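Local structure of STM4351 (Salmonella enterica, 2Y7I) at residues A[123-128]-A[184-189]; A[92-97]-A[180-185]; A[117-122]-A[136-141]. The protein binds arginine with high specificity as a periplasmic solute-binding protein, probably delivering it for uptake into the cell. All blocks are in the same frame, centred on the assembly; numbering follows the deposited sequence. Where two conformers were deposited one is given.

Overall arrangement
The three contacts tie together elements of one lobe beside the arginine cleft. Contact 1 is the most buried, an aromatic cluster between helix 122-130 and the loop 184-189; contacts 2 and 3 are only partly buried. Contact 2 uses the preceding part of the same loop, 180-185, and joins it by backbone pairing to strand 95-100, so that Ala95 and Ala181 meet His123, Tyr126 and Tyr187 of contact 1. Contact 3 joins strands 114-118 and 135-139, which flank helix 122-130 in the chain, and reaches the same sheet as contact 2. Its chemistry is the most polar, including zinc and carboxylates. Contacts 1 and 3 both touch the bound arginine; contact 2 does not.

Contact 1 (A[123-128]-A[184-189]); sequences HQRYLQ and PDYYGK. With ARG (arginine), chain C; ACT (acetate ion), chain G.
Three hydrogen bonds grip the oxygen of water 1. It accepts from Arg125 NH2 at 2.8 Å, and it donates to Tyr186 O and to the acetate OXT. The acetate, probably a visitor from the crystallisation liquor, takes a second bond on the same oxygen, from Arg125 NE to OXT at 2.8 Å. Arg125 NH2 also makes a weak bond to Asp185 O, so the acetate OXT and Asp185 O both meet the guanidinium at its edge, near its plane, which helps to set its rotation in this crystal. A bend at chi3 (76°) turns the otherwise extended chain across the loop. One face of the guanidinium is then covered by the rim of Tyr186, whose CE2 stands 3.3 Å above the guanidinium plane, over its centre; the two planes are only 27° apart.

Tyr186 also receives an edge-to-face contact. CD1 of Tyr126 comes over one face of its ring, offset to the rim, with the ring centroids of Tyr126 and Tyr186 5.6 Å apart and the planes at 80°. The hydroxyls of these tyrosines are bonded to other residues, Tyr186 OH to Asp129 and Tyr126 OH to Gln131.

Tyr187 reaches the helix with its tip. Its OH packs on Tyr126 CB at 3.6 Å, and the same OH shares a hydrogen bond of 2.9 Å with His123 ND1, meeting the imidazole at its edge, rim to rim. The other imidazole nitrogen, His123 NE2, is bonded to Asp160, itself a partner of the ligand, while the imidazole borders the ligand's CA. Tyr187 thus probably helps to orient His123, a residue of the arginine pocket, and the four rings form an aromatic cluster behind that pocket of this solute-binding protein.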
# COMPACT_ATOMS: atom_id res chain seq x y z
N HIS A 123 20.31 -3.36 14.39
CA HIS A 123 20.33 -3.72 15.80
C HIS A 123 21.74 -3.85 16.32
O HIS A 123 22.03 -3.40 17.44
CB HIS A 123 19.55 -5.02 16.02
CG HIS A 123 18.23 -5.03 15.32
ND1 HIS A 123 17.26 -4.08 15.57
CD2 HIS A 123 17.74 -5.84 14.35
CE1 HIS A 123 16.21 -4.33 14.80
NE2 HIS A 123 16.48 -5.38 14.05
N GLN A 124 22.63 -4.44 15.52
CA GLN A 124 24.02 -4.58 15.91
C GLN A 124 24.66 -3.20 16.07
O GLN A 124 25.33 -2.95 17.07
CB GLN A 124 24.78 -5.40 14.86
CG GLN A 124 26.29 -5.47 15.10
CD GLN A 124 26.98 -6.40 14.11
OE1 GLN A 124 26.94 -6.18 12.89
NE2 GLN A 124 27.63 -7.44 14.63
N ARG A 125 24.42 -2.31 15.11
CA ARG A 125 25.01 -0.98 15.14
C ARG A 125 24.48 -0.18 16.33
O ARG A 125 25.26 0.44 17.07
CB ARG A 125 24.79 -0.24 13.82
CG ARG A 125 25.66 1.01 13.68
CD ARG A 125 25.60 1.60 12.26
NE ARG A 125 24.37 2.34 11.99
CZ ARG A 125 24.19 3.63 12.23
NH1 ARG A 125 25.15 4.36 12.78
NH2 ARG A 125 23.03 4.21 11.92
N TYR A 126 23.16 -0.22 16.53
CA TYR A 126 22.55 0.45 17.68
C TYR A 126 23.16 0.02 19.01
O TYR A 126 23.57 0.87 19.80
CB TYR A 126 21.02 0.32 17.73
CG TYR A 126 20.46 0.89 19.01
CD1 TYR A 126 20.33 2.27 19.19
CD2 TYR A 126 20.15 0.06 20.08
CE1 TYR A 126 19.85 2.80 20.39
CE2 TYR A 126 19.68 0.58 21.28
CZ TYR A 126 19.54 1.95 21.43
OH TYR A 126 19.09 2.45 22.62
N LEU A 127 23.20 -1.30 19.27
CA LEU A 127 23.73 -1.78 20.56
C LEU A 127 25.20 -1.44 20.75
O LEU A 127 25.62 -1.06 21.85
CB LEU A 127 23.56 -3.29 20.73
CG LEU A 127 22.40 -3.94 21.49
CD1 LEU A 127 22.97 -5.14 22.26
CD2 LEU A 127 21.64 -3.02 22.45
N GLN A 128 25.98 -1.59 19.68
CA GLN A 128 27.42 -1.27 19.74
C GLN A 128 27.67 0.19 20.05
O GLN A 128 28.61 0.52 20.78
CB GLN A 128 28.12 -1.68 18.43
CG GLN A 128 28.39 -3.18 18.35
CD GLN A 128 28.92 -3.65 17.00
OE1 GLN A 128 29.18 -4.85 16.81
NE2 GLN A 128 29.06 -2.73 16.05
N PRO A 184 16.12 7.59 16.04
CA PRO A 184 15.96 7.73 14.58
C PRO A 184 17.27 7.86 13.79
O PRO A 184 17.24 7.89 12.56
CB PRO A 184 15.10 8.99 14.45
CG PRO A 184 15.36 9.77 15.69
CD PRO A 184 15.59 8.76 16.77
N ASP A 185 18.41 7.94 14.47
CA ASP A 185 19.71 7.79 13.82
C ASP A 185 19.91 6.35 13.35
O ASP A 185 20.75 6.08 12.48
CB ASP A 185 20.85 8.19 14.76
CG ASP A 185 20.95 9.69 14.97
OD1 ASP A 185 20.43 10.46 14.13
OD2 ASP A 185 21.56 10.10 15.97
N TYR A 186 19.12 5.42 13.92
CA TYR A 186 19.27 3.99 13.70
C TYR A 186 18.01 3.33 13.13
O TYR A 186 18.10 2.40 12.33
CB TYR A 186 19.69 3.29 15.01
CG TYR A 186 21.04 3.77 15.49
CD1 TYR A 186 21.15 4.91 16.29
CD2 TYR A 186 22.21 3.11 15.12
CE1 TYR A 186 22.39 5.38 16.71
CE2 TYR A 186 23.45 3.57 15.55
CZ TYR A 186 23.53 4.71 16.34
OH TYR A 186 24.76 5.17 16.76
N TYR A 187 16.85 3.83 13.52
CA TYR A 187 15.57 3.16 13.25
C TYR A 187 14.56 4.07 12.57
O TYR A 187 14.67 5.27 12.65
CB TYR A 187 14.99 2.62 14.57
CG TYR A 187 15.82 1.50 15.17
CD1 TYR A 187 15.92 0.27 14.52
CD2 TYR A 187 16.51 1.67 16.37
CE1 TYR A 187 16.68 -0.77 15.05
CE2 TYR A 187 17.29 0.65 16.91
CZ TYR A 187 17.36 -0.58 16.24
OH TYR A 187 18.11 -1.61 16.75
N GLY A 188 13.56 3.48 11.91
CA GLY A 188 12.51 4.27 11.28
C GLY A 188 12.67 4.48 9.79
O GLY A 188 11.80 5.06 9.15
N LYS A 189 13.80 4.04 9.23
CA LYS A 189 13.97 4.03 7.78
C LYS A 189 13.14 2.87 7.25
O LYS A 189 13.13 1.78 7.84
CB LYS A 189 15.45 3.89 7.37
CG LYS A 189 16.33 5.12 7.69
CD LYS A 189 15.94 6.33 6.84
CE LYS A 189 16.78 7.55 7.16
NZ LYS A 189 16.54 8.64 6.18
N ARG C . 15.54 -4.78 10.01
CA ARG C . 16.92 -5.11 10.50
C ARG C . 17.96 -4.47 9.59
O ARG C . 19.16 -4.65 9.80
CB ARG C . 17.13 -6.64 10.57
CG ARG C . 16.84 -7.37 9.25
CD ARG C . 17.20 -8.85 9.31
NE ARG C . 16.61 -9.56 8.18
CZ ARG C . 16.75 -10.86 7.92
NH1 ARG C . 17.49 -11.64 8.71
NH2 ARG C . 16.16 -11.38 6.87
OXT ARG C . 17.62 -3.79 8.61
C ACT G . 23.32 0.18 9.23
O ACT G . 23.45 0.21 7.99
OXT ACT G . 22.99 1.27 9.77
CH3 ACT G . 23.54 -1.08 10.02
O HOH W 1 20.92 2.47 11.33

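Contact 2 (A[92-97]-A[180-185]); sequences GLSAVV and RASDPD
At the margin of a five-stranded mixed sheet, the loop that follows the edge strand 174-176 still runs antiparallel to the start of strand 95-100 and pairs with it once more. Ala95 and Ala181 form a hydrogen-bonded pair, their CA atoms 5.2 Å apart. Ala95 N donates to Ala181 O at 3.0 Å (166°), and Ala181 N returns the bond to Ala95 O at 3.0 Å, almost perfectly straight at 179°. Both donors lie in the plane of the carbonyl they meet. The methyl groups of this pair come alongside each other, Ala95 CB and Ala181 CB being 4.4 Å apart, and both touch Phe158 and Tyr187.

This is a single beta bridge, continuing an edge already joined at Val97 and Met177, while Val96 pairs through its backbone with Gly159 on strand 156-160. Beyond the bridge the link passes to side chains. Ser94 and Ser182 each set OG anti to the carbonyl carbon (chi1 -67° for Ser94), and the hydroxyls meet tip to tip, with Ser94 OG and Ser182 OG 2.5 Å apart, a short hydrogen bond. Both serines were deposited in two conformers, so the distance holds for the conformers given.

On the other side of the bridge, the side chains of Val96 and Arg180 run alongside one another in the same direction. Val96 CG1 touches Arg180 CD at 3.6 Å and then covers one face of the guanidinium, 3.6 Å above its plane but offset to the rim; Val161 of helix 161-168 touches both side chains. In the loop itself Asp183 makes an Asx turn: Asp185 N donates to Asp183 OD1 at 2.9 Å, approaching from above the carboxylate plane.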
# COMPACT_ATOMS: atom_id res chain seq x y z
N GLY A 92 9.87 0.90 8.63
CA GLY A 92 10.85 0.46 9.61
C GLY A 92 10.27 0.73 10.98
O GLY A 92 9.78 1.83 11.25
N LEU A 93 10.29 -0.28 11.85
CA LEU A 93 9.68 -0.11 13.16
C LEU A 93 10.69 -0.21 14.31
O LEU A 93 11.91 -0.33 14.08
CB LEU A 93 8.50 -1.07 13.36
CG LEU A 93 7.11 -0.77 12.80
CD1 LEU A 93 6.77 0.73 12.80
CD2 LEU A 93 6.94 -1.38 11.41
N SER A 94 10.18 -0.14 15.54
CA SER A 94 11.02 -0.16 16.73
C SER A 94 11.62 -1.54 17.02
O SER A 94 11.03 -2.57 16.67
CB SER A 94 10.25 0.35 17.95
OG SER A 94 9.95 1.72 17.81
N ALA A 95 12.79 -1.53 17.64
CA ALA A 95 13.50 -2.76 17.95
C ALA A 95 13.24 -3.09 19.41
O ALA A 95 13.06 -2.20 20.24
CB ALA A 95 14.97 -2.60 17.69
N VAL A 96 13.20 -4.38 19.72
CA VAL A 96 12.91 -4.84 21.06
C VAL A 96 13.89 -5.92 21.50
O VAL A 96 14.50 -6.60 20.66
CB VAL A 96 11.44 -5.37 21.20
CG1 VAL A 96 10.41 -4.24 20.95
CG2 VAL A 96 11.16 -6.55 20.28
N VAL A 97 14.03 -6.07 22.81
CA VAL A 97 14.76 -7.19 23.39
C VAL A 97 13.73 -8.19 23.88
O VAL A 97 12.70 -7.81 24.42
CB VAL A 97 15.65 -6.78 24.58
CG1 VAL A 97 16.51 -7.96 25.05
CG2 VAL A 97 16.54 -5.60 24.19
N ARG A 180 12.05 -0.12 24.69
CA ARG A 180 12.32 -0.35 23.29
C ARG A 180 13.37 0.63 22.78
O ARG A 180 13.67 1.63 23.44
CB ARG A 180 11.03 -0.22 22.48
CG ARG A 180 9.94 -1.15 23.00
CD ARG A 180 8.75 -1.21 22.08
NE ARG A 180 7.78 -2.18 22.60
CZ ARG A 180 6.83 -2.76 21.87
NH1 ARG A 180 6.71 -2.48 20.57
NH2 ARG A 180 6.01 -3.62 22.45
N ALA A 181 13.91 0.34 21.60
CA ALA A 181 14.89 1.21 20.95
C ALA A 181 14.28 1.79 19.69
O ALA A 181 13.79 1.05 18.83
CB ALA A 181 16.16 0.44 20.61
N SER A 182 14.31 3.11 19.59
CA SER A 182 13.65 3.81 18.49
C SER A 182 14.52 4.89 17.86
O SER A 182 14.14 5.47 16.83
CB SER A 182 12.33 4.44 18.98
OG SER A 182 11.32 3.45 19.08
N ASP A 183 15.69 5.14 18.46
CA ASP A 183 16.60 6.23 18.05
C ASP A 183 16.59 6.42 16.52
O ASP A 183 16.97 5.50 15.79
CB ASP A 183 18.03 5.94 18.56
CG ASP A 183 19.02 7.08 18.28
OD1 ASP A 183 18.82 7.86 17.33
OD2 ASP A 183 20.02 7.17 19.02
N PRO A 184 16.12 7.59 16.04
CA PRO A 184 15.96 7.73 14.58
C PRO A 184 17.27 7.86 13.79
O PRO A 184 17.24 7.89 12.56
CB PRO A 184 15.10 8.99 14.45
CG PRO A 184 15.36 9.77 15.69
CD PRO A 184 15.59 8.76 16.77
N ASP A 185 18.41 7.94 14.47
CA ASP A 185 19.71 7.79 13.82
C ASP A 185 19.91 6.35 13.35
O ASP A 185 20.75 6.08 12.48
CB ASP A 185 20.85 8.19 14.76
CG ASP A 185 20.95 9.69 14.97
OD1 ASP A 185 20.43 10.46 14.13
OD2 ASP A 185 21.56 10.10 15.97

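Contact 3 (A[117-122]-A[136-141]); sequences LENGTT and PVAYDS. With ZN (zinc ion), chain D; ARG (arginine), chain C.
The amide of Asn119 and the carboxylate of Asp140 stand almost perpendicular, their planes 89° apart. In the conformer given, Asn119 ND2 donates to Asp140 OD1 at 2.8 Å, within its own amide plane (5° out) but from above the carboxylate plane (26° out). The ring of Tyr139 has Leu117 O at its edge, in plane, while its hydroxyl is bonded to Asp148.

Behind these groups run two parallel strands of a beta-alpha-beta crossover, 114-118 and 135-139, connected by helix 122-130. Leu117 N donates to Val137 O at 3.0 Å, Tyr139 N to Leu117 O at 2.9 Å, and Asn119 N to Tyr139 O at 2.9 Å. This last bond carries the pairing into a type II turn, Glu118 to Thr121. There Thr121 OG1 donates to Glu118 O on a lone pair and accepts from Gln124 N, capping the helix.

The strand end and the turn face the bound arginine. The Glu118 side chain, extended beyond CG, brings its carboxylate to the ligand, and the ligand's NH1 donates to Glu118 OE1 at 2.8 Å; Glu118 OE2 is bonded to Thr15. At the start of the helix Thr122 N donates to the ligand carboxylate O at 3.0 Å. Asp140 OD2 binds zinc at 1.9 Å, with Asp55 as a second protein ligand.

With the metal on one oxygen and an amide N-H on the other, Asp140 is probably kept ionised, and the charge of Glu118 is likewise likely to be stabilised by the ligand's guanidinium.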
# COMPACT_ATOMS: atom_id res chain seq x y z
N LEU A 117 22.21 -10.88 18.65
CA LEU A 117 21.67 -10.11 17.53
C LEU A 117 22.35 -10.59 16.26
O LEU A 117 23.30 -11.37 16.31
CB LEU A 117 21.85 -8.60 17.74
CG LEU A 117 23.20 -8.15 18.33
CD1 LEU A 117 24.33 -8.15 17.30
CD2 LEU A 117 23.08 -6.78 18.97
N GLU A 118 21.86 -10.13 15.11
CA GLU A 118 22.40 -10.60 13.83
C GLU A 118 23.48 -9.67 13.29
O GLU A 118 23.35 -8.45 13.37
CB GLU A 118 21.27 -10.68 12.81
CG GLU A 118 21.42 -11.71 11.69
CD GLU A 118 20.09 -11.97 11.00
OE1 GLU A 118 19.41 -10.99 10.70
OE2 GLU A 118 19.70 -13.15 10.80
N ASN A 119 24.55 -10.26 12.75
CA ASN A 119 25.62 -9.52 12.08
C ASN A 119 25.06 -8.69 10.94
O ASN A 119 24.19 -9.16 10.22
CB ASN A 119 26.66 -10.49 11.49
CG ASN A 119 27.71 -10.89 12.49
OD1 ASN A 119 28.27 -10.04 13.19
ND2 ASN A 119 28.00 -12.19 12.55
N GLY A 120 25.55 -7.46 10.78
CA GLY A 120 25.18 -6.61 9.64
C GLY A 120 23.91 -5.79 9.79
O GLY A 120 23.55 -5.02 8.88
N THR A 121 23.26 -5.91 10.94
CA THR A 121 21.95 -5.28 11.16
C THR A 121 22.01 -3.89 11.81
O THR A 121 23.02 -3.51 12.42
CB THR A 121 20.99 -6.18 12.00
OG1 THR A 121 21.51 -6.36 13.33
CG2 THR A 121 20.80 -7.52 11.33
N THR A 122 20.89 -3.17 11.70
CA THR A 122 20.65 -1.94 12.46
C THR A 122 20.81 -2.21 13.95
O THR A 122 21.38 -1.40 14.69
CB THR A 122 19.21 -1.46 12.23
OG1 THR A 122 18.32 -2.57 12.40
CG2 THR A 122 19.04 -0.93 10.81
N PRO A 136 27.30 -7.32 23.13
CA PRO A 136 26.57 -7.82 21.98
C PRO A 136 27.21 -9.12 21.49
O PRO A 136 28.45 -9.24 21.46
CB PRO A 136 26.72 -6.70 20.95
CG PRO A 136 28.01 -5.98 21.34
CD PRO A 136 28.35 -6.35 22.76
N VAL A 137 26.39 -10.10 21.16
CA VAL A 137 26.90 -11.37 20.67
C VAL A 137 26.31 -11.55 19.29
O VAL A 137 25.09 -11.61 19.14
CB VAL A 137 26.51 -12.55 21.61
CG1 VAL A 137 27.13 -13.87 21.12
CG2 VAL A 137 26.92 -12.25 23.05
N ALA A 138 27.19 -11.61 18.29
CA ALA A 138 26.78 -11.61 16.89
C ALA A 138 26.55 -13.03 16.38
O ALA A 138 27.34 -13.94 16.67
CB ALA A 138 27.86 -10.92 16.04
N TYR A 139 25.48 -13.18 15.61
CA TYR A 139 25.07 -14.45 15.00
C TYR A 139 24.76 -14.19 13.54
O TYR A 139 24.27 -13.12 13.19
CB TYR A 139 23.79 -14.97 15.67
CG TYR A 139 23.99 -15.39 17.11
CD1 TYR A 139 23.85 -14.48 18.16
CD2 TYR A 139 24.32 -16.71 17.42
CE1 TYR A 139 24.05 -14.87 19.48
CE2 TYR A 139 24.51 -17.12 18.75
CZ TYR A 139 24.38 -16.19 19.77
OH TYR A 139 24.58 -16.60 21.06
N ASP A 140 25.01 -15.18 12.67
CA ASP A 140 24.49 -15.09 11.30
C ASP A 140 23.07 -15.65 11.13
O ASP A 140 22.61 -15.89 10.01
CB ASP A 140 25.47 -15.69 10.28
CG ASP A 140 26.54 -14.70 9.88
OD1 ASP A 140 26.69 -13.69 10.59
OD2 ASP A 140 27.24 -14.91 8.87
N SER A 141 22.38 -15.87 12.24
CA SER A 141 21.00 -16.34 12.18
C SER A 141 20.31 -16.14 13.52
O SER A 141 20.77 -16.66 14.53
CB SER A 141 20.95 -17.82 11.80
OG SER A 141 19.63 -18.32 11.89
ZN ZN D . 28.46 -13.61 8.40
N ARG C . 15.54 -4.78 10.01
CA ARG C . 16.92 -5.11 10.50
C ARG C . 17.96 -4.47 9.59
O ARG C . 19.16 -4.65 9.80
CB ARG C . 17.13 -6.64 10.57
CG ARG C . 16.84 -7.37 9.25
CD ARG C . 17.20 -8.85 9.31
NE ARG C . 16.61 -9.56 8.18
CZ ARG C . 16.75 -10.86 7.92
NH1 ARG C . 17.49 -11.64 8.71
NH2 ARG C . 16.16 -11.38 6.87
OXT ARG C . 17.62 -3.79 8.61
O HOH W 2 21.41 -14.06 8.52
O HOH W 3 24.17 -11.75 9.25
O HOH W 4 29.04 -14.29 14.48